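Long-range contacts in uncharacterized protein (PDB 4R0G), which acts as a guanine-nucleotide exchange factor for the small GTPases Rab5, Rab21 and Rab22, probably through its Vps9-like domain: residues A[43-52]-A[88-99]; A[103-111]-A[122-130]. All blocks are in the same frame, centred on the assembly; numbering follows the deposited sequence.

Interaction 1. Residues A[43-52]-A[88-99]; sequences MVSLLIFEWL and TISIALFPCMVY
Ile48 of helix 40-53 fits as a knob into a hole on helix 80-101 formed by Ala92, Pro95, Cys96 and Tyr99. Its two branches part there. CG1 lies anti to the carbonyl carbon (chi1 -71°) and carries CD1 to Pro95, with Ile48 CD1 3.5 Å from Pro95 CB. Ile48 CG2 goes the other way, 3.8 Å from Cys96 SG, and meets the Tyr99 ring at its edge. One turn earlier on helix 40-53, Val44 comes nearest to Ala92. The small side chain of Ala92 lets the backbones approach, and Val44 CA is 5.1 Å from Ala92 CA. Leu47 CB packs on Ala92 CB at 3.5 Å, while Leu47 CD2 runs across Ile89.

Trp51 packs beside it, on Ile89 and Leu93. The six-membered ring makes these contacts, with Trp51 CH2 3.9 Å from Leu93 CD1. Its NE1 is hydrogen-bonded to Asp60, which fixes the indole from outside the contact. Cys96 SG approaches the indole obliquely, a sulfur-aromatic contact. Leu52 CD1 closes this end at 3.8 Å from Tyr99 CD2.

The solvent side is looser. Val44 CG1 packs on Ala92, but Ile91 is exposed, and Val44 CG1 stays 4.1 Å from Ile91 CG2.

The axes of the two segments approach to 8.6 Å and cross at -52°. Helix 23-30 packs on Met43 and Leu47, and helix 132-151 on Leu93. This is core helix-to-helix packing with a knob in a hole, within the all-helical Vps9-like domain.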
loop_
_atom_site.group_PDB
_atom_site.type_symbol
_atom_site.label_atom_id
_atom_site.label_comp_id
_atom_site.label_asym_id
_atom_site.label_seq_id
_atom_site.Cartn_x
_atom_site.Cartn_y
_atom_site.Cartn_z
ATOM N N MET A 43 -12.817 -22.248 2.505
ATOM C CA MET A 43 -13.102 -21.150 1.605
ATOM C C MET A 43 -12.435 -21.300 0.236
ATOM O O MET A 43 -12.954 -20.833 -0.774
ATOM C CB MET A 43 -12.622 -19.874 2.280
ATOM C CG MET A 43 -12.973 -18.662 1.519
ATOM S SD MET A 43 -14.722 -18.696 1.074
ATOM C CE MET A 43 -14.713 -17.346 -0.024
ATOM N N VAL A 44 -11.270 -21.933 0.213
ATOM C CA VAL A 44 -10.553 -22.160 -1.026
ATOM C C VAL A 44 -11.194 -23.348 -1.713
ATOM O O VAL A 44 -11.268 -23.407 -2.945
ATOM C CB VAL A 44 -9.054 -22.419 -0.770
ATOM C CG1 VAL A 44 -8.357 -22.985 -2.035
ATOM C CG2 VAL A 44 -8.390 -21.150 -0.298
ATOM N N SER A 45 -11.666 -24.284 -0.890
ATOM C CA SER A 45 -12.366 -25.464 -1.366
ATOM C C SER A 45 -13.620 -25.072 -2.110
ATOM O O SER A 45 -13.793 -25.457 -3.264
ATOM C CB SER A 45 -12.692 -26.397 -0.210
ATOM O OG SER A 45 -11.492 -26.914 0.329
ATOM N N LEU A 46 -14.471 -24.279 -1.468
ATOM C CA LEU A 46 -15.680 -23.785 -2.132
ATOM C C LEU A 46 -15.392 -23.051 -3.471
ATOM O O LEU A 46 -15.990 -23.374 -4.526
ATOM C CB LEU A 46 -16.522 -22.943 -1.168
ATOM C CG LEU A 46 -16.863 -23.573 0.197
ATOM C CD1 LEU A 46 -17.369 -22.530 1.166
ATOM C CD2 LEU A 46 -17.909 -24.658 0.072
ATOM N N LEU A 47 -14.466 -22.088 -3.430
ATOM C CA LEU A 47 -13.986 -21.427 -4.650
ATOM C C LEU A 47 -13.573 -22.411 -5.749
ATOM O O LEU A 47 -13.882 -22.182 -6.902
ATOM C CB LEU A 47 -12.801 -20.538 -4.356
ATOM C CG LEU A 47 -13.038 -19.051 -4.245
ATOM C CD1 LEU A 47 -13.719 -18.749 -2.952
ATOM C CD2 LEU A 47 -11.688 -18.357 -4.273
ATOM N N ILE A 48 -12.873 -23.495 -5.417
ATOM C CA ILE A 48 -12.470 -24.438 -6.467
ATOM C C ILE A 48 -13.692 -25.137 -7.064
ATOM O O ILE A 48 -13.864 -25.214 -8.285
ATOM C CB ILE A 48 -11.496 -25.518 -5.976
ATOM C CG1 ILE A 48 -10.122 -24.906 -5.707
ATOM C CG2 ILE A 48 -11.366 -26.613 -7.046
ATOM C CD1 ILE A 48 -9.350 -25.671 -4.702
ATOM N N PHE A 49 -14.537 -25.658 -6.189
ATOM C CA PHE A 49 -15.763 -26.290 -6.614
ATOM C C PHE A 49 -16.522 -25.338 -7.497
ATOM O O PHE A 49 -16.841 -25.637 -8.642
ATOM C CB PHE A 49 -16.623 -26.590 -5.399
ATOM C CG PHE A 49 -17.940 -27.164 -5.741
ATOM C CD1 PHE A 49 -18.029 -28.446 -6.268
ATOM C CD2 PHE A 49 -19.094 -26.429 -5.555
ATOM C CE1 PHE A 49 -19.249 -28.995 -6.594
ATOM C CE2 PHE A 49 -20.331 -26.968 -5.886
ATOM C CZ PHE A 49 -20.404 -28.259 -6.400
ATOM N N GLU A 50 -16.779 -24.160 -6.961
ATOM C CA GLU A 50 -17.631 -23.211 -7.646
ATOM C C GLU A 50 -17.099 -22.771 -9.030
ATOM O O GLU A 50 -17.823 -22.670 -10.013
ATOM C CB GLU A 50 -17.873 -22.030 -6.723
ATOM C CG GLU A 50 -19.186 -21.399 -6.966
ATOM C CD GLU A 50 -20.357 -22.220 -6.484
ATOM O OE1 GLU A 50 -20.338 -22.663 -5.320
ATOM O OE2 GLU A 50 -21.311 -22.414 -7.267
ATOM N N TRP A 51 -15.814 -22.550 -9.115
ATOM C CA TRP A 51 -15.251 -22.055 -10.340
ATOM C C TRP A 51 -15.256 -23.166 -11.391
ATOM O O TRP A 51 -15.324 -22.900 -12.588
ATOM C CB TRP A 51 -13.836 -21.582 -10.026
ATOM C CG TRP A 51 -13.284 -20.604 -10.963
ATOM C CD1 TRP A 51 -13.764 -20.280 -12.201
ATOM C CD2 TRP A 51 -12.104 -19.811 -10.761
ATOM N NE1 TRP A 51 -12.957 -19.326 -12.777
ATOM C CE2 TRP A 51 -11.936 -19.018 -11.918
ATOM C CE3 TRP A 51 -11.169 -19.703 -9.716
ATOM C CZ2 TRP A 51 -10.865 -18.116 -12.058
ATOM C CZ3 TRP A 51 -10.100 -18.811 -9.860
ATOM C CH2 TRP A 51 -9.963 -18.029 -11.018
ATOM N N LEU A 52 -15.162 -24.412 -10.938
ATOM C CA LEU A 52 -15.128 -25.545 -11.852
ATOM C C LEU A 52 -16.513 -25.851 -12.429
ATOM O O LEU A 52 -16.642 -26.335 -13.561
ATOM C CB LEU A 52 -14.517 -26.779 -11.164
ATOM C CG LEU A 52 -12.993 -26.757 -10.959
ATOM C CD1 LEU A 52 -12.476 -28.024 -10.311
ATOM C CD2 LEU A 52 -12.262 -26.518 -12.277
ATOM N N THR A 88 -6.629 -15.074 -1.925
ATOM C CA THR A 88 -7.412 -16.241 -1.610
ATOM C C THR A 88 -7.958 -16.856 -2.906
ATOM O O THR A 88 -8.164 -18.066 -3.012
ATOM C CB THR A 88 -8.600 -15.862 -0.751
ATOM O OG1 THR A 88 -8.150 -15.166 0.409
ATOM C CG2 THR A 88 -9.390 -17.120 -0.317
ATOM N N ILE A 89 -8.206 -16.018 -3.902
ATOM C CA ILE A 89 -8.714 -16.535 -5.150
ATOM C C ILE A 89 -7.573 -17.215 -5.900
ATOM O O ILE A 89 -7.768 -18.230 -6.563
ATOM C CB ILE A 89 -9.391 -15.440 -5.987
ATOM C CG1 ILE A 89 -10.679 -14.983 -5.295
ATOM C CG2 ILE A 89 -9.696 -15.941 -7.365
ATOM C CD1 ILE A 89 -11.366 -13.819 -5.968
ATOM N N SER A 90 -6.365 -16.695 -5.750
ATOM C CA SER A 90 -5.227 -17.294 -6.449
ATOM C C SER A 90 -4.893 -18.669 -5.872
ATOM O O SER A 90 -4.394 -19.559 -6.575
ATOM C CB SER A 90 -4.000 -16.353 -6.491
ATOM O OG SER A 90 -3.548 -16.018 -5.207
ATOM N N ILE A 91 -5.198 -18.850 -4.595
ATOM C CA ILE A 91 -4.911 -20.132 -3.966
ATOM C C ILE A 91 -5.903 -21.170 -4.474
ATOM O O ILE A 91 -5.580 -22.368 -4.539
ATOM C CB ILE A 91 -4.892 -20.052 -2.433
ATOM C CG1 ILE A 91 -3.791 -19.090 -1.978
ATOM C CG2 ILE A 91 -4.615 -21.386 -1.847
ATOM C CD1 ILE A 91 -3.824 -18.838 -0.499
ATOM N N ALA A 92 -7.098 -20.712 -4.871
ATOM C CA ALA A 92 -8.071 -21.624 -5.490
ATOM C C ALA A 92 -7.731 -21.889 -6.947
ATOM O O ALA A 92 -8.077 -22.924 -7.488
ATOM C CB ALA A 92 -9.450 -21.082 -5.387
ATOM N N LEU A 93 -7.047 -20.932 -7.563
ATOM C CA LEU A 93 -6.763 -20.936 -8.995
ATOM C C LEU A 93 -5.873 -22.104 -9.433
ATOM O O LEU A 93 -6.096 -22.744 -10.473
ATOM C CB LEU A 93 -6.085 -19.622 -9.374
ATOM C CG LEU A 93 -5.451 -19.648 -10.770
ATOM C CD1 LEU A 93 -6.518 -19.751 -11.830
ATOM C CD2 LEU A 93 -4.584 -18.425 -11.025
ATOM N N PHE A 94 -4.856 -22.352 -8.622
ATOM C CA PHE A 94 -3.822 -23.295 -8.977
ATOM C C PHE A 94 -4.352 -24.715 -9.016
ATOM O O PHE A 94 -4.099 -25.417 -9.992
ATOM C CB PHE A 94 -2.576 -23.123 -8.094
ATOM C CG PHE A 94 -2.001 -21.737 -8.141
ATOM C CD1 PHE A 94 -1.749 -21.124 -9.350
ATOM C CD2 PHE A 94 -1.762 -21.029 -6.986
ATOM C CE1 PHE A 94 -1.244 -19.842 -9.396
ATOM C CE2 PHE A 94 -1.257 -19.740 -7.037
ATOM C CZ PHE A 94 -1.008 -19.158 -8.236
ATOM N N PRO A 95 -5.106 -25.140 -7.983
ATOM C CA PRO A 95 -5.788 -26.443 -8.096
ATOM C C PRO A 95 -6.645 -26.574 -9.354
ATOM O O PRO A 95 -6.537 -27.596 -10.046
ATOM C CB PRO A 95 -6.713 -26.460 -6.885
ATOM C CG PRO A 95 -6.045 -25.597 -5.895
ATOM C CD PRO A 95 -5.312 -24.522 -6.661
ATOM N N CYS A 96 -7.474 -25.568 -9.643
ATOM C CA CYS A 96 -8.278 -25.593 -10.863
ATOM C C CYS A 96 -7.391 -25.787 -12.114
ATOM O O CYS A 96 -7.720 -26.566 -12.996
ATOM C CB CYS A 96 -9.160 -24.333 -11.012
ATOM S SG CYS A 96 -10.380 -24.069 -9.686
ATOM N N MET A 97 -6.263 -25.089 -12.185
ATOM C CA MET A 97 -5.348 -25.263 -13.318
ATOM C C MET A 97 -4.859 -26.702 -13.402
ATOM O O MET A 97 -4.755 -27.278 -14.481
ATOM C CB MET A 97 -4.168 -24.301 -13.238
ATOM C CG MET A 97 -4.573 -22.851 -13.431
ATOM S SD MET A 97 -3.215 -21.667 -13.328
ATOM C CE MET A 97 -2.391 -21.941 -14.901
ATOM N N VAL A 98 -4.598 -27.288 -12.242
ATOM C CA VAL A 98 -4.156 -28.664 -12.165
ATOM C C VAL A 98 -5.264 -29.596 -12.618
ATOM O O VAL A 98 -5.049 -30.490 -13.444
ATOM C CB VAL A 98 -3.726 -29.006 -10.746
ATOM C CG1 VAL A 98 -3.409 -30.512 -10.615
ATOM C CG2 VAL A 98 -2.556 -28.116 -10.367
ATOM N N TYR A 99 -6.459 -29.380 -12.083
ATOM C CA TYR A 99 -7.608 -30.210 -12.447
ATOM C C TYR A 99 -7.947 -30.077 -13.924
ATOM O O TYR A 99 -8.334 -31.045 -14.553
ATOM C CB TYR A 99 -8.801 -29.857 -11.580
ATOM C CG TYR A 99 -8.570 -30.250 -10.151
ATOM C CD1 TYR A 99 -7.698 -31.279 -9.847
ATOM C CD2 TYR A 99 -9.227 -29.605 -9.103
ATOM C CE1 TYR A 99 -7.494 -31.673 -8.541
ATOM C CE2 TYR A 99 -9.024 -29.980 -7.789
ATOM C CZ TYR A 99 -8.154 -31.022 -7.517
ATOM O OH TYR A 99 -7.911 -31.432 -6.224
#

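Interaction 2. Residues A[103-111]-A[122-130]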
loop_
_atom_site.group_PDB
_atom_site.type_symbol
_atom_site.label_atom_id
_atom_site.label_comp_id
_atom_site.label_asym_id
_atom_site.label_seq_id
_atom_site.Cartn_x
_atom_site.Cartn_y
_atom_site.Cartn_z
ATOM N N ASN A 103 -7.654 -33.410 -16.509
ATOM C CA ASN A 103 -8.977 -34.026 -16.721
ATOM C C ASN A 103 -9.674 -34.540 -15.461
ATOM O O ASN A 103 -10.428 -35.506 -15.502
ATOM C CB ASN A 103 -8.949 -35.124 -17.807
ATOM C CG ASN A 103 -8.361 -34.632 -19.130
ATOM O OD1 ASN A 103 -8.378 -33.430 -19.428
ATOM N ND2 ASN A 103 -7.828 -35.564 -19.927
ATOM N N LEU A 104 -9.414 -33.887 -14.343
ATOM C CA LEU A 104 -10.031 -34.265 -13.089
ATOM C C LEU A 104 -11.345 -33.529 -12.840
ATOM O O LEU A 104 -12.092 -33.901 -11.939
ATOM C CB LEU A 104 -9.061 -33.997 -11.918
ATOM C CG LEU A 104 -8.037 -35.059 -11.498
ATOM C CD1 LEU A 104 -8.530 -36.466 -11.855
ATOM C CD2 LEU A 104 -6.661 -34.793 -12.084
ATOM N N GLN A 105 -11.633 -32.500 -13.627
ATOM C CA GLN A 105 -12.749 -31.608 -13.300
ATOM C C GLN A 105 -14.107 -32.314 -13.235
ATOM O O GLN A 105 -14.953 -31.954 -12.426
ATOM C CB GLN A 105 -12.789 -30.367 -14.200
ATOM C CG GLN A 105 -12.994 -30.656 -15.677
ATOM C CD GLN A 105 -11.745 -31.226 -16.331
ATOM O OE1 GLN A 105 -11.798 -31.825 -17.423
ATOM N NE2 GLN A 105 -10.601 -31.036 -15.664
ATOM N N GLU A 106 -14.287 -33.353 -14.039
ATOM C CA GLU A 106 -15.545 -34.093 -14.053
ATOM C C GLU A 106 -15.969 -34.503 -12.663
ATOM O O GLU A 106 -17.134 -34.375 -12.307
ATOM C CB GLU A 106 -15.458 -35.332 -14.954
ATOM C CG GLU A 106 -15.574 -35.007 -16.423
ATOM C CD GLU A 106 -14.712 -33.813 -16.794
ATOM O OE1 GLU A 106 -13.489 -33.847 -16.473
ATOM O OE2 GLU A 106 -15.265 -32.825 -17.347
ATOM N N HIS A 107 -15.024 -34.959 -11.859
ATOM C CA HIS A 107 -15.391 -35.480 -10.559
ATOM C C HIS A 107 -15.845 -34.340 -9.688
ATOM O O HIS A 107 -16.386 -34.568 -8.606
ATOM C CB HIS A 107 -14.231 -36.219 -9.878
ATOM C CG HIS A 107 -13.512 -37.186 -10.770
ATOM N ND1 HIS A 107 -12.555 -36.791 -11.684
ATOM C CD2 HIS A 107 -13.600 -38.534 -10.874
ATOM C CE1 HIS A 107 -12.090 -37.854 -12.318
ATOM N NE2 HIS A 107 -12.708 -38.922 -11.845
ATOM N N TYR A 108 -15.564 -33.111 -10.121
ATOM C CA TYR A 108 -16.015 -31.938 -9.371
ATOM C C TYR A 108 -17.335 -31.336 -9.873
ATOM O O TYR A 108 -17.982 -30.570 -9.151
ATOM C CB TYR A 108 -14.873 -30.897 -9.293
ATOM C CG TYR A 108 -13.636 -31.423 -8.568
ATOM C CD1 TYR A 108 -13.490 -31.260 -7.185
ATOM C CD2 TYR A 108 -12.626 -32.104 -9.264
ATOM C CE1 TYR A 108 -12.376 -31.743 -6.520
ATOM C CE2 TYR A 108 -11.516 -32.600 -8.611
ATOM C CZ TYR A 108 -11.389 -32.422 -7.235
ATOM O OH TYR A 108 -10.272 -32.917 -6.578
ATOM N N ILE A 109 -17.766 -31.747 -11.067
ATOM C CA ILE A 109 -18.927 -31.134 -11.728
ATOM C C ILE A 109 -20.261 -31.847 -11.513
ATOM O O ILE A 109 -20.406 -33.017 -11.884
ATOM C CB ILE A 109 -18.712 -30.959 -13.236
ATOM C CG1 ILE A 109 -17.691 -29.859 -13.493
ATOM C CG2 ILE A 109 -20.006 -30.562 -13.899
ATOM C CD1 ILE A 109 -17.173 -29.811 -14.938
ATOM N N THR A 110 -21.206 -31.138 -10.888
ATOM C CA THR A 110 -22.581 -31.605 -10.675
ATOM C C THR A 110 -23.584 -30.444 -10.674
ATOM O O THR A 110 -23.273 -29.334 -10.197
ATOM C CB THR A 110 -22.783 -32.257 -9.303
ATOM O OG1 THR A 110 -23.097 -31.232 -8.354
ATOM C CG2 THR A 110 -21.540 -33.018 -8.847
ATOM N N SER A 111 -24.796 -30.734 -11.157
ATOM C CA SER A 111 -25.925 -29.799 -11.127
ATOM C C SER A 111 -26.641 -29.800 -9.778
ATOM O O SER A 111 -27.469 -28.930 -9.515
ATOM C CB SER A 111 -26.944 -30.128 -12.222
ATOM O OG SER A 111 -26.320 -30.705 -13.353
ATOM N N LEU A 122 -17.341 -33.854 -0.883
ATOM C CA LEU A 122 -17.020 -34.126 -2.277
ATOM C C LEU A 122 -15.532 -33.917 -2.452
ATOM O O LEU A 122 -14.855 -34.670 -3.162
ATOM C CB LEU A 122 -17.769 -33.168 -3.207
ATOM C CG LEU A 122 -18.178 -33.690 -4.601
ATOM C CD1 LEU A 122 -18.474 -32.565 -5.621
ATOM C CD2 LEU A 122 -17.210 -34.716 -5.191
ATOM N N MET A 123 -15.026 -32.887 -1.786
ATOM C CA MET A 123 -13.655 -32.487 -2.006
ATOM C C MET A 123 -12.751 -33.577 -1.485
ATOM O O MET A 123 -11.801 -33.978 -2.153
ATOM C CB MET A 123 -13.359 -31.143 -1.339
ATOM C CG MET A 123 -14.128 -29.947 -1.957
ATOM S SD MET A 123 -13.513 -29.443 -3.573
ATOM C CE MET A 123 -15.040 -29.449 -4.466
ATOM N N THR A 124 -13.088 -34.108 -0.317
ATOM C CA THR A 124 -12.280 -35.180 0.280
ATOM C C THR A 124 -12.395 -36.507 -0.462
ATOM O O THR A 124 -11.467 -37.293 -0.449
ATOM C CB THR A 124 -12.573 -35.378 1.782
ATOM O OG1 THR A 124 -13.943 -35.744 1.958
ATOM C CG2 THR A 124 -12.287 -34.088 2.550
ATOM N N MET A 125 -13.537 -36.761 -1.086
ATOM C CA MET A 125 -13.726 -37.987 -1.863
ATOM C C MET A 125 -12.804 -37.983 -3.073
ATOM O O MET A 125 -12.215 -39.001 -3.446
ATOM C CB MET A 125 -15.175 -38.098 -2.374
ATOM C CG MET A 125 -16.271 -38.192 -1.310
ATOM S SD MET A 125 -16.287 -39.733 -0.354
ATOM C CE MET A 125 -15.342 -39.262 1.078
ATOM N N ASN A 126 -12.711 -36.813 -3.692
ATOM C CA ASN A 126 -11.949 -36.647 -4.912
ATOM C C ASN A 126 -10.453 -36.544 -4.646
ATOM O O ASN A 126 -9.634 -36.713 -5.550
ATOM C CB ASN A 126 -12.465 -35.435 -5.678
ATOM C CG ASN A 126 -13.830 -35.682 -6.305
ATOM O OD1 ASN A 126 -14.317 -36.812 -6.327
ATOM N ND2 ASN A 126 -14.442 -34.625 -6.839
ATOM N N ASN A 127 -10.097 -36.302 -3.387
ATOM C CA ASN A 127 -8.691 -36.215 -2.993
ATOM C C ASN A 127 -7.947 -37.505 -3.320
ATOM O O ASN A 127 -6.722 -37.531 -3.351
ATOM C CB ASN A 127 -8.582 -35.885 -1.504
ATOM C CG ASN A 127 -7.199 -35.431 -1.099
ATOM O OD1 ASN A 127 -6.464 -36.164 -0.430
ATOM N ND2 ASN A 127 -6.849 -34.202 -1.469
ATOM N N ALA A 128 -8.692 -38.576 -3.565
ATOM C CA ALA A 128 -8.069 -39.865 -3.808
ATOM C C ALA A 128 -7.831 -40.143 -5.308
ATOM O O ALA A 128 -7.433 -41.235 -5.704
ATOM C CB ALA A 128 -8.855 -40.993 -3.115
ATOM N N TYR A 129 -8.098 -39.159 -6.150
ATOM C CA TYR A 129 -7.832 -39.322 -7.567
ATOM C C TYR A 129 -6.507 -38.679 -8.027
ATOM O O TYR A 129 -6.146 -38.764 -9.199
ATOM C CB TYR A 129 -9.027 -38.808 -8.387
ATOM C CG TYR A 129 -10.378 -39.444 -8.025
ATOM C CD1 TYR A 129 -10.482 -40.799 -7.693
ATOM C CD2 TYR A 129 -11.547 -38.687 -8.015
ATOM C CE1 TYR A 129 -11.713 -41.374 -7.354
ATOM C CE2 TYR A 129 -12.774 -39.249 -7.684
ATOM C CZ TYR A 129 -12.854 -40.591 -7.351
ATOM O OH TYR A 129 -14.078 -41.146 -7.019
ATOM N N LEU A 130 -5.800 -38.006 -7.116
ATOM C CA LEU A 130 -4.452 -37.472 -7.389
ATOM C C LEU A 130 -3.522 -37.673 -6.205
ATOM O O LEU A 130 -3.765 -37.131 -5.131
ATOM C CB LEU A 130 -4.491 -35.972 -7.691
ATOM C CG LEU A 130 -3.791 -35.453 -8.960
ATOM C CD1 LEU A 130 -3.480 -33.985 -8.845
ATOM C CD2 LEU A 130 -2.527 -36.252 -9.323
#
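The Tyr108 ring has the Asn126 side-chain amide over one face. Asn126 ND2 sits 3.4 Å above the ring plane, over its centre, and the ring and amide planes are 79° apart. Met123 CE lies at the ring edge, 3.6 Å from Tyr108 CD1. Met123 SD lies beside the ring at its edge, a Met-aromatic contact. Gln105 O is at the edge too. Tyr99 of helix 80-101 stacks on Tyr108. The His107 ring has Tyr129 on one face, with Tyr129 CD2 3.5 Å above the plane and offset toward the rim. The two planes meet at 41°, so the pair is oblique.

Asn126 ND2 also donates to His107 O at 2.6 Å, with an N-H...O angle of 152°. One amide thus bonds to the backbone of the turn, well off the carbonyl plane, and points its ND2 at the face of the Tyr108 ring. Its CG is anti to the carbonyl carbon, which sends the amide across to the loop.

The contact folds the loop linking helix 80-101 to helix 116-126 in the Vps9-like domain back onto the C-terminal end of the second helix. Residues 104-108 are helically wound, with backbone bonds that reach three residues back. In this turn Leu104 O accepts from both His107 N and His107 ND1, the latter at 2.9 Å from Leu104 O, and both reach it from the same face. The ND1 bond lies in the imidazole plane and fixes the ring's rotation.

Leu122 CD2 touches His107 O at 3.5 Å. Leu104 packs loosely on Tyr129 and Leu130, with Leu104 CD1 4.2 Å from Tyr129 CB. Leu130 continues onto Phe135 and Phe138 of helix 132-151.

In the fold
Interactions 1 and 2 lie in series along the chain, on the same side of its centre, with their own centres about 12 Å apart. Both belong to the Vps9-like part of the protein. Interaction 1 joins helix 40-53 to helix 80-101. Interaction 2 follows where the chain leaves helix 80-101 and turns back onto helix 116-126. Tyr99 ties them directly: its OH probably hydrogen-bonds Tyr108 OH, and its backbone O probably accepts from Leu104 N. Phe49 is a second bridge, packing on Tyr108 O and against Leu122 and Met123. The loop of interaction 2 thus packs against helices 40-53 and 80-101, the buried pair of interaction 1.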